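Local atomic coordinates of effector protein B, substrate of the Dot/Icm secretion system (Legionella drancourtii, PDB entry 4JVS), a protein that probably acts as a GTPase-activating protein delivered by the Dot/Icm secretion system, the piece described here being its GAP domain. Residues E51-E56 with R175-G180. Numbering follows the deposited sequence.
Sequences ESVRTE and RLIQNG
Ile-177 meets both Val-53 and Thr-55 through a single methyl, CG2, which stands anti to its own backbone N. Ile-177 CG2 lies 3.8 Å from Thr-55 CG2 and 4.0 Å from Val-53 CG1, and its side chain crosses each of the other two at about a right angle; two residues before, Arg-175 NH1 forms a salt bridge with an acidic side chain on the chain of another protein. One residue on from Ile-177, Gln-178 puts CG anti to its backbone N (chi1 161°), and the bend at chi2 (88°) sets Gln-178 CD 3.8 Å from Thr-55 OG1. Thr-55 OG1 donates a weak hydrogen bond of 3.4 Å to Gln-178 OE1; the same hydroxyl packs against Gln-178 CB, also at 3.4 Å. Glu-56 OE2 comes no nearer than 4.0 Å to Gln-178 OE1, the carboxylate and amide planes 65° apart. Gln-178 also touches Phe-60 of helix 60-80, while Arg-54 pairs by backbone hydrogen bonds with Pro-24 and Leu-26. The contact is surface packing of the loop between helices 34-45 and 60-80 against helix 156-177 and the residues that follow it, within the helical N-terminal subdomain of the LepB GAP domain.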
loop_
_atom_site.group_PDB
_atom_site.type_symbol
_atom_site.label_atom_id
_atom_site.label_comp_id
_atom_site.label_asym_id
_atom_site.label_seq_id
_atom_site.Cartn_x
_atom_site.Cartn_y
_atom_site.Cartn_z
ATOM N N GLU A 51 8.699 23.457 -19.315
ATOM C CA GLU A 51 9.296 22.140 -19.549
ATOM C C GLU A 51 10.036 21.585 -18.320
ATOM O O GLU A 51 10.692 20.541 -18.395
ATOM C CB GLU A 51 10.206 22.162 -20.782
ATOM C CG GLU A 51 11.387 23.110 -20.676
ATOM C CD GLU A 51 11.816 23.660 -22.026
ATOM O OE1 GLU A 51 11.200 23.289 -23.057
ATOM O OE2 GLU A 51 12.764 24.477 -22.052
ATOM N N SER A 52 9.928 22.296 -17.197
ATOM C CA SER A 52 10.309 21.749 -15.894
ATOM C C SER A 52 9.435 22.371 -14.795
ATOM O O SER A 52 8.437 23.027 -15.103
ATOM C CB SER A 52 11.807 21.937 -15.618
ATOM O OG SER A 52 12.061 23.115 -14.871
ATOM N N VAL A 53 9.799 22.159 -13.528
ATOM C CA VAL A 53 9.000 22.637 -12.391
ATOM C C VAL A 53 9.831 22.693 -11.100
ATOM O O VAL A 53 10.732 21.886 -10.911
ATOM C CB VAL A 53 7.739 21.745 -12.184
ATOM C CG1 VAL A 53 8.137 20.299 -11.891
ATOM C CG2 VAL A 53 6.840 22.298 -11.083
ATOM N N ARG A 54 9.529 23.641 -10.218
ATOM C CA ARG A 54 10.264 23.796 -8.963
ATOM C C ARG A 54 9.465 23.334 -7.736
ATOM O O ARG A 54 8.620 24.069 -7.209
ATOM C CB ARG A 54 10.723 25.249 -8.775
ATOM C CG ARG A 54 11.207 25.918 -10.055
ATOM C CD ARG A 54 12.070 27.139 -9.783
ATOM N NE ARG A 54 11.436 28.141 -8.922
ATOM C CZ ARG A 54 10.749 29.192 -9.365
ATOM N NH1 ARG A 54 10.580 29.375 -10.665
ATOM N NH2 ARG A 54 10.231 30.063 -8.511
ATOM N N THR A 55 9.767 22.123 -7.271
ATOM C CA THR A 55 9.057 21.515 -6.157
ATOM C C THR A 55 9.789 21.716 -4.843
ATOM O O THR A 55 9.519 21.023 -3.860
ATOM C CB THR A 55 8.918 20.011 -6.373
ATOM O OG1 THR A 55 10.221 19.421 -6.425
ATOM C CG2 THR A 55 8.193 19.724 -7.672
ATOM N N GLU A 56 10.716 22.666 -4.831
ATOM C CA GLU A 56 11.575 22.916 -3.671
ATOM C C GLU A 56 10.788 23.414 -2.453
ATOM O O GLU A 56 11.111 23.079 -1.316
ATOM C CB GLU A 56 12.675 23.926 -4.035
ATOM C CG GLU A 56 12.856 24.165 -5.553
ATOM C CD GLU A 56 13.451 22.961 -6.292
ATOM O OE1 GLU A 56 13.157 22.789 -7.498
ATOM O OE2 GLU A 56 14.215 22.186 -5.669
ATOM N N ARG A 175 7.211 13.940 -5.434
ATOM C CA ARG A 175 8.309 13.407 -4.626
ATOM C C ARG A 175 9.399 12.845 -5.534
ATOM O O ARG A 175 10.589 12.962 -5.231
ATOM C CB ARG A 175 7.797 12.324 -3.664
ATOM C CG ARG A 175 8.494 12.286 -2.302
ATOM C CD ARG A 175 9.072 10.895 -1.956
ATOM N NE ARG A 175 8.084 9.818 -2.065
ATOM C CZ ARG A 175 8.265 8.689 -2.756
ATOM N NH1 ARG A 175 9.407 8.470 -3.409
ATOM N NH2 ARG A 175 7.297 7.772 -2.798
ATOM N N LEU A 176 8.983 12.236 -6.646
ATOM C CA LEU A 176 9.922 11.730 -7.650
ATOM C C LEU A 176 10.729 12.858 -8.305
ATOM O O LEU A 176 11.952 12.801 -8.369
ATOM C CB LEU A 176 9.194 10.900 -8.720
ATOM C CG LEU A 176 8.808 9.467 -8.335
ATOM C CD1 LEU A 176 8.023 8.785 -9.426
ATOM C CD2 LEU A 176 10.038 8.655 -8.007
ATOM N N ILE A 177 10.028 13.853 -8.781
ATOM C CA ILE A 177 10.619 14.992 -9.417
ATOM C C ILE A 177 11.484 15.723 -8.456
ATOM O O ILE A 177 12.502 16.209 -8.813
ATOM C CB ILE A 177 9.557 15.918 -9.963
ATOM C CG1 ILE A 177 9.199 15.485 -11.370
ATOM C CG2 ILE A 177 10.073 17.320 -9.990
ATOM C CD1 ILE A 177 7.794 15.800 -11.768
ATOM N N GLN A 178 11.077 15.763 -7.215
ATOM C CA GLN A 178 11.814 16.426 -6.177
ATOM C C GLN A 178 13.132 15.769 -5.939
ATOM O O GLN A 178 13.940 16.300 -5.236
ATOM C CB GLN A 178 11.030 16.451 -4.886
ATOM C CG GLN A 178 11.862 16.710 -3.654
ATOM C CD GLN A 178 12.009 18.164 -3.371
ATOM O OE1 GLN A 178 12.624 18.880 -4.130
ATOM N NE2 GLN A 178 11.441 18.610 -2.285
ATOM N N ASN A 179 13.340 14.641 -6.583
ATOM C CA ASN A 179 14.623 13.998 -6.581
ATOM C C ASN A 179 15.426 13.964 -7.871
ATOM O O ASN A 179 15.294 13.077 -8.657
ATOM C CB ASN A 179 14.514 12.594 -6.056
ATOM C CG ASN A 179 14.208 12.543 -4.594
ATOM O OD1 ASN A 179 14.820 13.199 -3.791
ATOM N ND2 ASN A 179 13.253 11.735 -4.246
ATOM N N GLY A 180 16.206 15.015 -8.087
ATOM C CA GLY A 180 17.628 14.874 -8.114
ATOM C C GLY A 180 18.122 13.866 -9.117
ATOM O O GLY A 180 17.994 13.979 -10.321
#